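Local coordinates for protein alkylpurine DNA glycosylase AlkC (Pseudomonas fluorescens, PDB 5VHV) that repairs alkylated DNA as a glycosylase that excises damaged bases, apparently without flipping them out of the helix, at residues H16-M21 against L75-N80; A247-A251 against V347-R351; S274-S279 against G317-R323. Residue numbers count along the deposited sequence, not the author numbering.

Contact 1: H16-M21 against L75-N80; sequences HIASEM and LAPRLN
Residues 16-21 are regular α-helix (phi/psi near -64/-41; E20 N to H16 O 3.0 Å, M21 N to I17 O 2.9 Å). Facing them, 75-80 follows helix 65-75: residues 76-78 keep helical phi/psi without the regular bonds, R78 N to L75 O being 2.9 Å, until L79 opens to psi 140°. The CA register pairs I17 with L79 (7.2 Å), E20 with R78 (6.5 Å) and M21 with L75 (6.5 Å). H16, its CA-to-CB bond toward the loop, has chi1 t and chi2 77°, so that NE2 accepts a weak hydrogen bond from N80 N (3.4 Å), while N80 CG lies over one ring face, 3.3 Å from H16 NE2. I17 adds a loose apolar contact, CG1 to L79 CD2 at 4.4 Å. One turn on from H16, E20 (chi1 m, chi2 m) forms a salt bridge through OE1 to R78 NE at 2.6 Å, with a weak bond from R78 NH2 to the same OE1 (3.1 Å); E20 CB rests 3.6 Å from L75 CD1. M21, whose CA-to-CB bond points away, still brings SD within 3.7 Å of L75 CD2. The setting is consistent with the helical-repeat architecture of the DNA alkylation repair family. R13, also on helix 11-24, hydrogen-bonds N80 OD1, and the apolar side is continued by F33 of helix 30-38, against I17, and by F87 of helix 87-95, against I17, L75 and L79.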
loop_
_atom_site.group_PDB
_atom_site.type_symbol
_atom_site.label_atom_id
_atom_site.label_comp_id
_atom_site.label_asym_id
_atom_site.label_seq_id
_atom_site.Cartn_x
_atom_site.Cartn_y
_atom_site.Cartn_z
ATOM N N HIS A 16 23.451 -18.742 -3.200
ATOM C CA HIS A 16 24.105 -17.508 -2.764
ATOM C C HIS A 16 23.969 -17.320 -1.257
ATOM O O HIS A 16 24.950 -16.990 -0.573
ATOM C CB HIS A 16 23.513 -16.321 -3.541
ATOM C CG HIS A 16 23.621 -14.983 -2.860
ATOM N ND1 HIS A 16 24.794 -14.256 -2.805
ATOM C CD2 HIS A 16 22.672 -14.201 -2.284
ATOM C CE1 HIS A 16 24.570 -13.107 -2.185
ATOM N NE2 HIS A 16 23.290 -13.050 -1.859
ATOM N N ILE A 17 22.770 -17.554 -0.718
ATOM C CA ILE A 17 22.559 -17.440 0.721
ATOM C C ILE A 17 23.474 -18.410 1.461
ATOM O O ILE A 17 24.108 -18.059 2.465
ATOM C CB ILE A 17 21.075 -17.681 1.070
ATOM C CG1 ILE A 17 20.182 -16.569 0.488
ATOM C CG2 ILE A 17 20.865 -17.713 2.595
ATOM C CD1 ILE A 17 18.696 -16.881 0.511
ATOM N N ALA A 18 23.532 -19.656 0.994
ATOM C CA ALA A 18 24.382 -20.645 1.651
ATOM C C ALA A 18 25.854 -20.241 1.597
ATOM O O ALA A 18 26.588 -20.414 2.576
ATOM C CB ALA A 18 24.194 -22.021 1.007
ATOM N N SER A 19 26.314 -19.723 0.455
ATOM C CA SER A 19 27.716 -19.331 0.343
ATOM C C SER A 19 28.048 -18.184 1.287
ATOM O O SER A 19 29.116 -18.172 1.920
ATOM C CB SER A 19 28.040 -18.940 -1.102
ATOM O OG SER A 19 27.785 -20.022 -1.977
ATOM N N GLU A 20 27.154 -17.204 1.396
ATOM C CA GLU A 20 27.416 -16.097 2.305
ATOM C C GLU A 20 27.295 -16.539 3.761
ATOM O O GLU A 20 28.017 -16.024 4.624
ATOM C CB GLU A 20 26.469 -14.943 1.991
ATOM C CG GLU A 20 26.670 -14.352 0.583
ATOM C CD GLU A 20 28.079 -13.874 0.312
ATOM O OE1 GLU A 20 28.740 -13.359 1.234
ATOM O OE2 GLU A 20 28.532 -14.021 -0.840
ATOM N N MET A 21 26.425 -17.506 4.048
ATOM C CA MET A 21 26.379 -18.062 5.401
ATOM C C MET A 21 27.687 -18.765 5.744
ATOM O O MET A 21 28.183 -18.652 6.873
ATOM C CB MET A 21 25.218 -19.043 5.556
ATOM C CG MET A 21 23.902 -18.428 5.989
ATOM S SD MET A 21 23.960 -17.613 7.606
ATOM C CE MET A 21 24.718 -18.827 8.658
ATOM N N LEU A 75 25.426 -11.547 8.238
ATOM C CA LEU A 75 24.933 -11.954 6.931
ATOM C C LEU A 75 24.226 -10.801 6.218
ATOM O O LEU A 75 24.319 -10.682 4.990
ATOM C CB LEU A 75 23.984 -13.143 7.086
ATOM C CG LEU A 75 23.466 -13.744 5.779
ATOM C CD1 LEU A 75 24.566 -14.427 5.011
ATOM C CD2 LEU A 75 22.281 -14.688 6.050
ATOM N N ALA A 76 23.547 -9.934 6.963
ATOM C CA ALA A 76 22.662 -8.954 6.332
ATOM C C ALA A 76 23.346 -8.119 5.258
ATOM O O ALA A 76 22.823 -8.065 4.135
ATOM C CB ALA A 76 22.028 -8.076 7.416
ATOM N N PRO A 77 24.505 -7.492 5.496
ATOM C CA PRO A 77 25.135 -6.678 4.431
ATOM C C PRO A 77 25.707 -7.484 3.269
ATOM O O PRO A 77 26.037 -6.890 2.237
ATOM C CB PRO A 77 26.244 -5.923 5.177
ATOM C CG PRO A 77 26.547 -6.778 6.375
ATOM C CD PRO A 77 25.217 -7.365 6.782
ATOM N N ARG A 78 25.839 -8.802 3.392
ATOM C CA ARG A 78 26.355 -9.642 2.320
ATOM C C ARG A 78 25.291 -10.068 1.318
ATOM O O ARG A 78 25.649 -10.576 0.245
ATOM C CB ARG A 78 27.012 -10.898 2.907
ATOM C CG ARG A 78 28.001 -10.601 4.029
ATOM C CD ARG A 78 28.700 -11.865 4.511
ATOM N NE ARG A 78 29.548 -12.413 3.469
ATOM C CZ ARG A 78 30.869 -12.274 3.404
ATOM N NH1 ARG A 78 31.539 -11.622 4.344
ATOM N NH2 ARG A 78 31.525 -12.796 2.385
ATOM N N LEU A 79 24.010 -9.884 1.643
ATOM C CA LEU A 79 22.926 -10.296 0.756
ATOM C C LEU A 79 22.748 -9.290 -0.373
ATOM O O LEU A 79 22.850 -8.079 -0.164
ATOM C CB LEU A 79 21.620 -10.442 1.532
ATOM C CG LEU A 79 21.647 -11.493 2.653
ATOM C CD1 LEU A 79 20.301 -11.559 3.353
ATOM C CD2 LEU A 79 22.006 -12.851 2.111
ATOM N N ASN A 80 22.485 -9.810 -1.575
ATOM C CA ASN A 80 22.401 -9.000 -2.788
ATOM C C ASN A 80 20.988 -8.533 -3.129
ATOM O O ASN A 80 20.782 -8.019 -4.233
ATOM C CB ASN A 80 22.992 -9.764 -3.978
ATOM C CG ASN A 80 22.265 -11.069 -4.298
ATOM O OD1 ASN A 80 21.098 -11.273 -3.943
ATOM N ND2 ASN A 80 22.970 -11.967 -4.988
#

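Contact 2: A247-A251 against V347-R351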
loop_
_atom_site.group_PDB
_atom_site.type_symbol
_atom_site.label_atom_id
_atom_site.label_comp_id
_atom_site.label_asym_id
_atom_site.label_seq_id
_atom_site.Cartn_x
_atom_site.Cartn_y
_atom_site.Cartn_z
ATOM N N ALA A 247 -11.943 21.663 -2.752
ATOM C CA ALA A 247 -12.872 21.325 -3.826
ATOM C C ALA A 247 -14.200 20.798 -3.279
ATOM O O ALA A 247 -14.838 19.928 -3.879
ATOM C CB ALA A 247 -12.231 20.302 -4.764
ATOM N N GLY A 248 -14.639 21.321 -2.141
ATOM C CA GLY A 248 -15.872 20.860 -1.541
ATOM C C GLY A 248 -17.118 21.578 -2.038
ATOM O O GLY A 248 -18.227 21.052 -1.908
ATOM N N ALA A 249 -16.959 22.767 -2.607
ATOM C CA ALA A 249 -18.113 23.512 -3.099
ATOM C C ALA A 249 -18.650 22.870 -4.371
ATOM O O ALA A 249 -17.901 22.317 -5.177
ATOM C CB ALA A 249 -17.741 24.973 -3.373
ATOM N N LYS A 250 -19.964 22.960 -4.556
ATOM C CA LYS A 250 -20.542 22.501 -5.808
ATOM C C LYS A 250 -19.882 23.233 -6.969
ATOM O O LYS A 250 -19.606 24.436 -6.897
ATOM C CB LYS A 250 -22.056 22.725 -5.812
ATOM C CG LYS A 250 -22.785 21.896 -4.749
ATOM C CD LYS A 250 -23.983 21.125 -5.295
ATOM C CE LYS A 250 -25.298 21.828 -4.989
ATOM N NZ LYS A 250 -26.460 21.096 -5.575
ATOM N N ALA A 251 -19.596 22.493 -8.029
ATOM C CA ALA A 251 -18.902 23.079 -9.163
ATOM C C ALA A 251 -19.844 23.996 -9.919
ATOM O O ALA A 251 -20.967 23.609 -10.245
ATOM C CB ALA A 251 -18.374 21.982 -10.081
ATOM N N VAL A 347 -17.701 15.566 -10.521
ATOM C CA VAL A 347 -17.020 16.842 -10.335
ATOM C C VAL A 347 -17.312 17.331 -8.919
ATOM O O VAL A 347 -18.479 17.510 -8.540
ATOM C CB VAL A 347 -17.441 17.892 -11.382
ATOM C CG1 VAL A 347 -16.611 19.177 -11.196
ATOM C CG2 VAL A 347 -17.243 17.355 -12.802
ATOM N N ASN A 348 -16.249 17.532 -8.137
ATOM C CA ASN A 348 -16.352 17.834 -6.716
ATOM C C ASN A 348 -17.391 16.961 -6.023
ATOM O O ASN A 348 -18.173 17.448 -5.199
ATOM C CB ASN A 348 -16.666 19.322 -6.519
ATOM C CG ASN A 348 -15.519 20.210 -6.953
ATOM O OD1 ASN A 348 -14.535 19.728 -7.525
ATOM N ND2 ASN A 348 -15.638 21.512 -6.695
ATOM N N GLY A 349 -17.406 15.673 -6.342
ATOM C CA GLY A 349 -18.233 14.729 -5.626
ATOM C C GLY A 349 -19.634 14.576 -6.164
ATOM O O GLY A 349 -20.399 13.767 -5.626
ATOM N N GLU A 350 -19.986 15.307 -7.206
ATOM C CA GLU A 350 -21.333 15.322 -7.752
ATOM C C GLU A 350 -21.332 14.680 -9.131
ATOM O O GLU A 350 -20.463 14.974 -9.950
ATOM C CB GLU A 350 -21.852 16.770 -7.844
ATOM C CG GLU A 350 -23.217 16.940 -8.484
ATOM C CD GLU A 350 -23.616 18.408 -8.651
ATOM O OE1 GLU A 350 -22.761 19.299 -8.442
ATOM O OE2 GLU A 350 -24.788 18.672 -8.993
ATOM N N ARG A 351 -22.317 13.818 -9.398
ATOM C CA ARG A 351 -22.477 13.264 -10.739
ATOM C C ARG A 351 -23.063 14.322 -11.659
ATOM O O ARG A 351 -24.167 14.820 -11.412
ATOM C CB ARG A 351 -23.386 12.041 -10.690
ATOM C CG ARG A 351 -22.773 10.891 -9.893
ATOM C CD ARG A 351 -23.588 9.608 -9.985
ATOM N NE ARG A 351 -22.938 8.487 -9.305
ATOM C CZ ARG A 351 -23.383 7.232 -9.325
ATOM N NH1 ARG A 351 -24.491 6.919 -9.991
ATOM N NH2 ARG A 351 -22.717 6.287 -8.676
HETATM O O HOH W 1 -18.412 18.284 -2.463
HETATM O O HOH W 2 -20.194 19.704 -8.170
HETATM O O HOH W 3 -22.492 21.527 -10.204
#
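The side-chain carboxamide of N348 makes the one direct hydrogen bond between these segments, ND2 to A249 O at 2.8 Å with a nearly linear N-H...O angle of 172°. N348 occupies the second position of a type I' turn from V347 to E350; N348-G349 is the two-residue loop of the β-hairpin joining strands 339-347 and 350-359 in a C-terminal β-domain whose strand order is consistent with an immunoglobulin-like fold. The hairpin is closed in both directions, V347 N to E350 O at 2.9 Å and E350 N to V347 O at 3.0 Å, and G349 takes a positive phi of 88°. N348 OD1 accepts from V288 N and ND2 also bonds weakly to K286 O, so the side chain ties the incoming linker and strand 285-294 to one turn. Three waters extend the contact. Water 1 bridges G248 O (2.8 Å) and N348 O (2.9 Å); water 2 accepts from A251 N (2.9 Å) and donates to V347 O (2.8 Å) and E350 OE1 (2.6 Å); water 3 links A251 O (2.6 Å) to E350 OE1 (2.9 Å). K250 NZ stays 4.5 Å from E350 OE2, too far for a salt bridge. On the apolar side, L287 touches both A251 and V347, and A251 CB meets V347 CG1 at 3.5 Å.

Contact 3: S274-S279 against G317-R323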
loop_
_atom_site.group_PDB
_atom_site.type_symbol
_atom_site.label_atom_id
_atom_site.label_comp_id
_atom_site.label_asym_id
_atom_site.label_seq_id
_atom_site.Cartn_x
_atom_site.Cartn_y
_atom_site.Cartn_z
ATOM N N SER A 274 -14.851 11.493 -23.139
ATOM C CA SER A 274 -14.481 12.887 -23.317
ATOM C C SER A 274 -15.671 13.797 -23.038
ATOM O O SER A 274 -16.831 13.404 -23.183
ATOM C CB SER A 274 -13.911 13.146 -24.724
ATOM O OG SER A 274 -14.866 12.923 -25.750
ATOM N N PHE A 275 -15.352 15.006 -22.593
ATOM C CA PHE A 275 -16.324 16.062 -22.333
ATOM C C PHE A 275 -15.556 17.363 -22.119
ATOM O O PHE A 275 -14.326 17.375 -21.963
ATOM C CB PHE A 275 -17.195 15.739 -21.118
ATOM C CG PHE A 275 -16.403 15.431 -19.877
ATOM C CD1 PHE A 275 -15.925 14.150 -19.642
ATOM C CD2 PHE A 275 -16.108 16.431 -18.956
ATOM C CE1 PHE A 275 -15.184 13.858 -18.493
ATOM C CE2 PHE A 275 -15.370 16.147 -17.816
ATOM C CZ PHE A 275 -14.905 14.855 -17.589
ATOM N N THR A 276 -16.309 18.454 -22.091
ATOM C CA THR A 276 -15.792 19.791 -21.854
ATOM C C THR A 276 -16.516 20.385 -20.651
ATOM O O THR A 276 -17.742 20.272 -20.543
ATOM C CB THR A 276 -15.999 20.665 -23.092
ATOM O OG1 THR A 276 -15.414 20.017 -24.232
ATOM C CG2 THR A 276 -15.362 22.044 -22.899
ATOM N N LEU A 277 -15.760 21.000 -19.748
ATOM C CA LEU A 277 -16.323 21.737 -18.623
ATOM C C LEU A 277 -16.188 23.222 -18.904
ATOM O O LEU A 277 -15.101 23.689 -19.246
ATOM C CB LEU A 277 -15.607 21.391 -17.317
ATOM C CG LEU A 277 -15.700 19.933 -16.880
ATOM C CD1 LEU A 277 -14.875 19.707 -15.624
ATOM C CD2 LEU A 277 -17.150 19.526 -16.641
ATOM N N GLU A 278 -17.290 23.952 -18.770
ATOM C CA GLU A 278 -17.303 25.396 -18.925
ATOM C C GLU A 278 -17.617 26.034 -17.579
ATOM O O GLU A 278 -18.682 25.783 -17.005
ATOM C CB GLU A 278 -18.335 25.829 -19.961
ATOM C CG GLU A 278 -18.427 27.356 -20.125
ATOM C CD GLU A 278 -19.733 27.806 -20.741
ATOM O OE1 GLU A 278 -20.060 29.007 -20.624
ATOM O OE2 GLU A 278 -20.432 26.961 -21.334
ATOM N N SER A 279 -16.712 26.876 -17.097
ATOM C CA SER A 279 -16.984 27.617 -15.879
ATOM C C SER A 279 -18.109 28.617 -16.108
ATOM O O SER A 279 -18.172 29.300 -17.137
ATOM C CB SER A 279 -15.747 28.361 -15.399
ATOM O OG SER A 279 -16.106 29.335 -14.427
ATOM N N GLY A 317 -15.116 31.719 -16.323
ATOM C CA GLY A 317 -15.630 31.639 -17.675
ATOM C C GLY A 317 -14.820 30.774 -18.624
ATOM O O GLY A 317 -15.176 30.669 -19.795
ATOM N N ALA A 318 -13.754 30.135 -18.149
ATOM C CA ALA A 318 -12.915 29.325 -19.023
ATOM C C ALA A 318 -13.579 27.982 -19.314
ATOM O O ALA A 318 -14.495 27.548 -18.609
ATOM C CB ALA A 318 -11.542 29.089 -18.389
ATOM N N GLN A 319 -13.107 27.312 -20.366
ATOM C CA GLN A 319 -13.522 25.938 -20.607
ATOM C C GLN A 319 -12.294 25.045 -20.699
ATOM O O GLN A 319 -11.174 25.500 -20.954
ATOM C CB GLN A 319 -14.396 25.801 -21.864
ATOM C CG GLN A 319 -13.681 25.970 -23.169
ATOM C CD GLN A 319 -14.575 25.657 -24.362
ATOM O OE1 GLN A 319 -15.730 26.094 -24.429
ATOM N NE2 GLN A 319 -14.045 24.880 -25.308
ATOM N N GLN A 320 -12.510 23.758 -20.449
ATOM C CA GLN A 320 -11.422 22.795 -20.400
ATOM C C GLN A 320 -11.905 21.481 -20.990
ATOM O O GLN A 320 -12.871 20.898 -20.489
ATOM C CB GLN A 320 -10.944 22.578 -18.961
ATOM C CG GLN A 320 -9.849 21.547 -18.832
ATOM C CD GLN A 320 -8.581 21.992 -19.508
ATOM O OE1 GLN A 320 -8.159 23.137 -19.356
ATOM N NE2 GLN A 320 -7.979 21.106 -20.293
ATOM N N HIS A 321 -11.237 21.024 -22.048
ATOM C CA HIS A 321 -11.489 19.701 -22.600
ATOM C C HIS A 321 -10.859 18.654 -21.704
ATOM O O HIS A 321 -9.747 18.834 -21.194
ATOM C CB HIS A 321 -10.900 19.576 -24.012
ATOM C CG HIS A 321 -11.470 20.528 -25.013
ATOM N ND1 HIS A 321 -12.759 20.420 -25.487
ATOM C CD2 HIS A 321 -10.921 21.584 -25.658
ATOM C CE1 HIS A 321 -12.985 21.374 -26.370
ATOM N NE2 HIS A 321 -11.886 22.094 -26.491
ATOM N N ILE A 322 -11.564 17.545 -21.524
ATOM C CA ILE A 322 -11.076 16.420 -20.742
ATOM C C ILE A 322 -11.282 15.164 -21.567
ATOM O O ILE A 322 -12.315 14.999 -22.224
ATOM C CB ILE A 322 -11.779 16.333 -19.367
ATOM C CG1 ILE A 322 -11.332 17.539 -18.512
ATOM C CG2 ILE A 322 -11.456 15.019 -18.667
ATOM C CD1 ILE A 322 -12.051 17.707 -17.213
ATOM N N ARG A 323 -10.288 14.282 -21.552
ATOM C CA ARG A 323 -10.333 13.100 -22.400
ATOM C C ARG A 323 -9.520 12.010 -21.731
ATOM O O ARG A 323 -8.394 12.273 -21.299
ATOM C CB ARG A 323 -9.776 13.402 -23.795
ATOM C CG ARG A 323 -9.753 12.190 -24.711
ATOM C CD ARG A 323 -9.274 12.572 -26.107
ATOM N NE ARG A 323 -9.290 11.436 -27.022
ATOM C CZ ARG A 323 -10.284 11.170 -27.861
ATOM N NH1 ARG A 323 -11.349 11.963 -27.905
ATOM N NH2 ARG A 323 -10.213 10.113 -28.657
#
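G317, at a positive phi of 65°, gives a weak hydrogen bond from its N to S279 OG (3.2 Å), an oxygen also bound by A281 N. A318 O then receives S279 N at 2.8 Å. Q319 pairs with E278 at a non-hydrogen-bonded site, its CA only 3.1 Å from L277 O in a CA-H...O contact. At Q320 the ladder is doubly bonded: Q320 N to L277 O 2.9 Å, L277 N to Q320 O 3.0 Å. Such alternation, with axes at 162°, defines the antiparallel pairing of strands 270-279 and 319-327, the latter outermost in the probably immunoglobulin-like β-domain. H321 lies on the T276 side of the sheet and shares a hydrogen bond with it, H321 ND1 to T276 OG1 at 3.0 Å. I322 turns to the opposite, buried face beside L277 (L277 CD1 to I322 CD1, 3.8 Å), near V289 and L309; its CB sits over the F275 ring, 4.1 Å from the centroid, a CH-pi contact. I322 N to F275 O (2.8 Å) and F275 N to I322 O (3.1 Å) complete the next bonded pair, beyond which R323 faces S274.

Overall arrangement
Contact 1 belongs to the N-terminal helical part, whereas contacts 2 and 3 share the β-domain on the opposite side of the chain's centre, about 55 and 57 Å away between centres. Those two lie about 15 Å apart between centres, about 4 Å at their nearest atoms, without touching; in sequence contact 3 falls between the two halves of contact 2. All three are partly buried, so each mixes core and surface. Contact 3 is a main-chain ladder burying 587 Å²; contact 1 (396 Å²) is made mainly by side chains, including a salt bridge to exposed R78; contact 2 (298 Å²) combines one carboxamide bond with bridging waters and a small apolar contact. Strand 285-294 touches both β-domain contacts.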